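Local coordinates for EmGH1 (Erythrobacter marinus, PDB 5Z87), which probably hydrolyses beta-glucosidic bonds as a family 3 glycoside hydrolase, releasing glucose from the non-reducing ends of beta-linked glucosides, at residues D38-R46 / A218-N226; C531-A539 / V578-S586. All blocks are in the same frame, centred on the assembly; numbering follows the deposited sequence.

Contact 1: residues D38-R46 / A218-N226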
# COMPACT_ATOMS: atom_id res chain seq x y z
N ASP A 38 41.97 32.79 0.35
CA ASP A 38 42.58 32.48 -0.94
C ASP A 38 41.50 31.96 -1.90
O ASP A 38 41.06 30.82 -1.78
CB ASP A 38 43.70 31.46 -0.73
CG ASP A 38 44.42 31.13 -2.01
OD1 ASP A 38 44.10 31.74 -3.06
OD2 ASP A 38 45.31 30.25 -1.98
N ARG A 39 41.10 32.80 -2.86
CA ARG A 39 40.05 32.42 -3.79
C ARG A 39 40.49 31.34 -4.77
O ARG A 39 39.63 30.74 -5.44
CB ARG A 39 39.57 33.63 -4.58
CG ARG A 39 38.59 34.52 -3.86
CD ARG A 39 37.75 35.30 -4.87
NE ARG A 39 38.51 35.67 -6.07
CZ ARG A 39 39.40 36.65 -6.11
NH1 ARG A 39 40.05 36.90 -7.24
NH2 ARG A 39 39.63 37.39 -5.03
N SER A 40 41.79 31.10 -4.90
CA SER A 40 42.26 30.04 -5.78
C SER A 40 42.22 28.68 -5.10
O SER A 40 42.42 27.66 -5.77
CB SER A 40 43.69 30.34 -6.25
OG SER A 40 44.63 30.05 -5.23
N LEU A 41 41.99 28.63 -3.79
CA LEU A 41 41.85 27.37 -3.08
C LEU A 41 40.46 26.77 -3.32
O LEU A 41 39.50 27.46 -3.67
CB LEU A 41 42.06 27.57 -1.59
CG LEU A 41 43.32 27.04 -0.90
CD1 LEU A 41 43.15 27.16 0.61
CD2 LEU A 41 43.60 25.60 -1.30
N SER A 42 40.36 25.46 -3.09
CA SER A 42 39.10 24.76 -3.24
C SER A 42 38.15 25.12 -2.09
O SER A 42 38.61 25.46 -0.99
CB SER A 42 39.31 23.25 -3.26
OG SER A 42 39.52 22.77 -1.95
N PRO A 43 36.84 25.08 -2.34
CA PRO A 43 35.88 25.37 -1.25
C PRO A 43 36.11 24.55 -0.01
O PRO A 43 36.01 25.08 1.11
CB PRO A 43 34.52 25.05 -1.90
CG PRO A 43 34.74 25.38 -3.35
CD PRO A 43 36.18 25.00 -3.65
N ALA A 44 36.42 23.26 -0.17
CA ALA A 44 36.66 22.39 0.98
C ALA A 44 37.88 22.85 1.77
O ALA A 44 37.85 22.87 3.01
CB ALA A 44 36.84 20.95 0.49
N ARG A 45 38.95 23.23 1.09
CA ARG A 45 40.15 23.66 1.80
C ARG A 45 39.94 25.03 2.45
O ARG A 45 40.39 25.25 3.58
CB ARG A 45 41.35 23.64 0.85
CG ARG A 45 41.73 22.19 0.51
CD ARG A 45 42.83 22.07 -0.54
NE ARG A 45 44.13 22.45 -0.01
CZ ARG A 45 45.23 22.57 -0.75
NH1 ARG A 45 45.18 22.34 -2.06
NH2 ARG A 45 46.37 22.92 -0.19
N ARG A 46 39.21 25.93 1.79
CA ARG A 46 38.90 27.20 2.43
C ARG A 46 38.01 26.99 3.65
O ARG A 46 38.16 27.69 4.66
CB ARG A 46 38.24 28.17 1.44
CG ARG A 46 39.16 28.53 0.28
CD ARG A 46 38.45 29.37 -0.77
NE ARG A 46 38.08 30.68 -0.24
CZ ARG A 46 37.42 31.61 -0.91
NH1 ARG A 46 37.03 31.38 -2.16
NH2 ARG A 46 37.14 32.77 -0.33
N ALA A 218 26.81 22.93 -14.85
CA ALA A 218 27.54 21.68 -14.94
C ALA A 218 28.52 21.56 -13.77
O ALA A 218 29.07 22.56 -13.32
CB ALA A 218 28.27 21.62 -16.28
N PRO A 219 28.74 20.34 -13.26
CA PRO A 219 29.59 20.19 -12.07
C PRO A 219 30.91 20.95 -12.21
O PRO A 219 31.59 20.84 -13.23
CB PRO A 219 29.84 18.68 -11.99
CG PRO A 219 28.78 18.05 -12.83
CD PRO A 219 28.39 19.05 -13.87
N ALA A 220 31.25 21.73 -11.19
CA ALA A 220 32.48 22.52 -11.21
C ALA A 220 32.94 22.77 -9.78
O ALA A 220 32.19 22.57 -8.82
CB ALA A 220 32.30 23.85 -11.97
N GLU A 221 34.20 23.21 -9.65
CA GLU A 221 34.74 23.46 -8.31
C GLU A 221 33.93 24.55 -7.61
O GLU A 221 33.59 24.42 -6.43
CB GLU A 221 36.21 23.85 -8.39
CG GLU A 221 36.83 24.16 -7.04
CD GLU A 221 38.30 24.60 -7.10
OE1 GLU A 221 38.64 25.56 -7.84
OE2 GLU A 221 39.12 23.99 -6.39
N TYR A 222 33.59 25.61 -8.35
CA TYR A 222 32.76 26.71 -7.88
C TYR A 222 31.55 26.84 -8.79
O TYR A 222 31.66 26.64 -10.01
CB TYR A 222 33.55 28.04 -7.89
CG TYR A 222 34.52 28.21 -6.75
CD1 TYR A 222 34.13 28.83 -5.57
CD2 TYR A 222 35.83 27.76 -6.85
CE1 TYR A 222 35.00 28.99 -4.51
CE2 TYR A 222 36.72 27.91 -5.80
CZ TYR A 222 36.30 28.52 -4.64
OH TYR A 222 37.18 28.66 -3.60
N LEU A 223 30.41 27.22 -8.22
CA LEU A 223 29.25 27.55 -9.03
C LEU A 223 29.58 28.73 -9.94
O LEU A 223 30.18 29.71 -9.48
CB LEU A 223 28.04 27.91 -8.17
CG LEU A 223 27.35 26.82 -7.36
CD1 LEU A 223 25.96 27.29 -6.99
CD2 LEU A 223 27.30 25.51 -8.13
N PRO A 224 29.19 28.68 -11.21
CA PRO A 224 29.27 29.88 -12.05
C PRO A 224 28.39 30.98 -11.47
O PRO A 224 27.57 30.77 -10.58
CB PRO A 224 28.77 29.41 -13.42
CG PRO A 224 28.92 27.90 -13.37
CD PRO A 224 28.65 27.53 -11.94
N ALA A 225 28.60 32.18 -11.99
CA ALA A 225 27.74 33.30 -11.63
C ALA A 225 26.30 33.00 -12.01
O ALA A 225 26.01 32.34 -13.01
CB ALA A 225 28.22 34.58 -12.32
N ASN A 226 25.38 33.48 -11.18
CA ASN A 226 23.95 33.40 -11.47
C ASN A 226 23.42 31.96 -11.45
O ASN A 226 22.43 31.64 -12.12
CB ASN A 226 23.63 34.09 -12.80
CG ASN A 226 23.85 35.59 -12.73
OD1 ASN A 226 23.51 36.25 -11.74
ND2 ASN A 226 24.44 36.15 -13.78
O HOH W 1 41.77 24.79 -6.52

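Contact 2: residues C531-A539 / V578-S586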
# COMPACT_ATOMS: atom_id res chain seq x y z
N CYS A 531 -13.10 23.04 -19.44
CA CYS A 531 -11.87 23.18 -18.66
C CYS A 531 -12.15 22.65 -17.26
O CYS A 531 -12.79 23.32 -16.44
CB CYS A 531 -11.41 24.63 -18.63
SG CYS A 531 -11.08 25.27 -20.28
N LEU A 532 -11.68 21.43 -16.99
CA LEU A 532 -12.03 20.69 -15.78
C LEU A 532 -10.76 20.15 -15.12
O LEU A 532 -9.65 20.28 -15.64
CB LEU A 532 -13.00 19.54 -16.11
CG LEU A 532 -14.11 19.81 -17.13
CD1 LEU A 532 -14.66 18.50 -17.66
CD2 LEU A 532 -15.21 20.61 -16.49
N GLY A 533 -10.94 19.54 -13.95
CA GLY A 533 -9.85 18.83 -13.30
C GLY A 533 -9.89 18.97 -11.79
O GLY A 533 -10.81 18.48 -11.12
N GLY A 534 -8.88 19.64 -11.24
CA GLY A 534 -8.81 19.93 -9.83
C GLY A 534 -8.08 21.25 -9.67
O GLY A 534 -7.70 21.87 -10.66
N ASN A 535 -7.90 21.70 -8.43
CA ASN A 535 -7.17 22.94 -8.23
C ASN A 535 -6.22 22.77 -7.06
O ASN A 535 -6.07 21.68 -6.49
CB ASN A 535 -8.11 24.14 -8.06
CG ASN A 535 -9.03 24.02 -6.86
OD1 ASN A 535 -8.70 23.37 -5.87
ND2 ASN A 535 -10.19 24.65 -6.95
N GLU A 536 -5.58 23.88 -6.69
CA GLU A 536 -4.57 23.94 -5.65
C GLU A 536 -5.15 23.74 -4.26
O GLU A 536 -4.38 23.66 -3.30
CB GLU A 536 -3.83 25.28 -5.76
CG GLU A 536 -2.95 25.41 -7.02
CD GLU A 536 -3.72 25.83 -8.29
OE1 GLU A 536 -3.05 26.02 -9.33
OE2 GLU A 536 -4.97 25.96 -8.25
N SER A 537 -6.47 23.64 -4.14
CA SER A 537 -7.09 23.22 -2.88
C SER A 537 -7.43 21.73 -2.84
O SER A 537 -7.47 21.15 -1.75
CB SER A 537 -8.37 24.03 -2.62
OG SER A 537 -8.07 25.30 -2.09
N THR A 538 -7.66 21.07 -3.99
CA THR A 538 -8.00 19.65 -3.94
C THR A 538 -6.77 18.74 -4.02
O THR A 538 -6.83 17.60 -3.55
CB THR A 538 -9.01 19.30 -5.04
OG1 THR A 538 -8.49 19.60 -6.34
CG2 THR A 538 -10.30 20.10 -4.83
N ALA A 539 -5.67 19.23 -4.60
CA ALA A 539 -4.36 18.61 -4.47
C ALA A 539 -3.45 19.66 -3.84
O ALA A 539 -3.18 20.70 -4.45
CB ALA A 539 -3.80 18.15 -5.82
N VAL A 578 -10.28 19.93 -21.70
CA VAL A 578 -8.91 20.25 -21.29
C VAL A 578 -8.81 20.03 -19.77
O VAL A 578 -9.56 20.65 -19.01
CB VAL A 578 -8.52 21.69 -21.65
CG1 VAL A 578 -7.03 21.93 -21.38
CG2 VAL A 578 -8.84 21.97 -23.10
N LEU A 579 -7.90 19.17 -19.34
CA LEU A 579 -7.75 18.87 -17.92
C LEU A 579 -6.64 19.74 -17.31
O LEU A 579 -5.50 19.75 -17.79
CB LEU A 579 -7.45 17.39 -17.70
CG LEU A 579 -8.55 16.40 -18.08
CD1 LEU A 579 -8.04 14.99 -18.02
CD2 LEU A 579 -9.73 16.55 -17.17
N ILE A 580 -6.99 20.44 -16.24
CA ILE A 580 -6.09 21.31 -15.50
C ILE A 580 -6.20 20.90 -14.04
O ILE A 580 -7.31 20.88 -13.49
CB ILE A 580 -6.43 22.80 -15.70
CG1 ILE A 580 -6.29 23.16 -17.18
CG2 ILE A 580 -5.55 23.71 -14.83
CD1 ILE A 580 -6.94 24.50 -17.56
N HIS A 581 -5.07 20.56 -13.43
CA HIS A 581 -5.07 19.80 -12.17
C HIS A 581 -3.63 19.55 -11.69
O HIS A 581 -2.68 19.62 -12.47
CB HIS A 581 -5.77 18.45 -12.34
CG HIS A 581 -5.17 17.60 -13.43
ND1 HIS A 581 -4.45 16.46 -13.17
CD2 HIS A 581 -5.18 17.75 -14.77
CE1 HIS A 581 -4.05 15.92 -14.31
NE2 HIS A 581 -4.47 16.69 -15.30
N GLY A 582 -3.51 19.21 -10.40
CA GLY A 582 -2.23 18.82 -9.83
C GLY A 582 -1.90 17.34 -9.93
O GLY A 582 -1.09 16.94 -10.77
N ARG A 583 -2.49 16.52 -9.07
CA ARG A 583 -2.22 15.07 -9.09
C ARG A 583 -2.71 14.43 -10.38
O ARG A 583 -3.62 14.95 -11.05
CB ARG A 583 -2.91 14.40 -7.92
CG ARG A 583 -4.43 14.57 -7.98
CD ARG A 583 -5.16 13.61 -7.05
NE ARG A 583 -4.66 13.70 -5.68
CZ ARG A 583 -5.02 14.65 -4.82
NH1 ARG A 583 -5.88 15.59 -5.20
NH2 ARG A 583 -4.52 14.65 -3.59
N PRO A 584 -2.16 13.28 -10.76
CA PRO A 584 -2.78 12.48 -11.82
C PRO A 584 -4.21 12.15 -11.43
O PRO A 584 -4.47 11.71 -10.31
CB PRO A 584 -1.91 11.23 -11.89
CG PRO A 584 -0.59 11.64 -11.29
CD PRO A 584 -0.96 12.62 -10.21
N LEU A 585 -5.14 12.37 -12.37
CA LEU A 585 -6.56 12.09 -12.14
C LEU A 585 -7.03 10.93 -13.01
O LEU A 585 -6.48 10.66 -14.08
CB LEU A 585 -7.42 13.33 -12.43
CG LEU A 585 -7.29 14.45 -11.39
CD1 LEU A 585 -7.98 15.71 -11.84
CD2 LEU A 585 -7.83 14.01 -10.04
N SER A 586 -8.08 10.25 -12.55
CA SER A 586 -8.64 9.09 -13.25
C SER A 586 -10.07 9.42 -13.66
O SER A 586 -11.04 8.97 -13.02
CB SER A 586 -8.60 7.84 -12.38
OG SER A 586 -7.26 7.46 -12.17
O HOH W 2 -5.74 19.31 -8.54

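Contact 1: residues D38-R46 / A218-N226
Ser42 and Glu221 bring the two backbones closest, CA to CA 6.8 Å, where a type I turn from Asp38 to Leu41 leads into the helix beginning at Pro43 and meets the irregular 218-226 segment. Tyr222 carries most of the contact. Its hydroxyl donates to Leu41 O (OH to O 2.6 Å), with the carbonyl oxygen lying at the ring edge, in plane. Tyr222 OH in turn accepts from Arg46 NH1 at 3.1 Å, near the guanidinium plane and almost straight (166°). Arg46 NH1 also forms a salt bridge with Asp387, so the tyrosine shares an arginine that already has an acidic mate. Pro43 lies over one face of the ring, its CG 3.9 Å from the Tyr222 centroid in a CH-pi contact. Lacking an amide proton, proline suits the first turn of a helix, and Ser42 just before it is the N-cap, its OG accepting from Arg45 N at 3.1 Å. The 218-226 segment links helix 201-216 to strand 229-235 of the TIM-barrel domain; the far end of that strand supplies Lys233 and His234 to the ligand pocket, so this loop belongs to the opposite end of the barrel. A phenylalanine in place of Tyr222 would probably keep the proline contact but leave Leu41 O without its donor and Arg46 with one acceptor fewer. Glu221, CG anti to the backbone N (chi1 179°), stretches out beside Ser42 and Pro43; its CG packs 3.6 Å from Pro43 CD, while a water 2.8 Å from Glu221 OE2 bridges to Ser40 O.

Contact 2: residues C531-A539 / V578-S586
Leu532 is held by the neighbouring strand through both its backbone N and its backbone O, the ladder of a parallel sheet: its N donates to Val578 O at 3.0 Å and its O accepts from Ile580 N at 2.7 Å. Gly534 N extends the ladder to Ile580 O, also 3.0 Å, meeting a lone pair in the carbonyl plane. Between them Gly533 has backbone angles (phi 143°, psi -114°) that only glycine takes up comfortably, and a side chain there would run into Ile580 O and crowd His581 CB. Leu585 CD1 packs 3.8 Å from Gly533 C, while His581 CB lies 3.5 Å from Gly534 N.

Beyond the strands the two segments part and are joined again by Arg583. Its NH1 donates to Thr538 O at 2.8 Å, nearly straight (172°) and in the guanidinium plane, though the donor stands above the carbonyl plane. Ala539 CB lies over a face of the same group, a methyl small enough to fit there. Further bonds from Arg583 to Pro188 O, Arg189 O and Gly550 O hold the guanidinium in place. His581 ND1 donates to Arg583 O at 2.7 Å within the ring plane, and its NE2 is bound to Asp599, which together fix the imidazole's rotation. Asn535 shapes the 534-539 loop: OD1 accepts from Ser537 N, an Asx turn, and also from Thr538 N, which extends it to an Asx motif. The loop leads on to Glu541 of the ligand pocket.

Strands 527-533 and 574-580, adjacent and parallel through a beta-alpha-beta crossover containing helix 561-569, lie inside the C-terminal domain's sheet between 436-440 and 596-601; Leu532 and Leu579 both pack on Leu590 of helix 588-593.

Overall arrangement
The two contacts lie on opposite sides of the chain's centre, their own centres about 43 Å apart, and share no helix or strand. Contact 2 is wholly buried, within the C-terminal sheet domain, and rests on regular backbone bonding between strands, with glycines where the strands run close and a buried arginine whose N-H groups go to carbonyl oxygens. Contact 1 is only partly buried, at the periphery of the barrel domain, and depends on side chains: a tyrosine hydroxyl, a proline over a ring and a water-linked carboxylate join a helix start to a loop. Both lie away from the ligand pocket, although the chain after 531-539 soon reaches its Glu541.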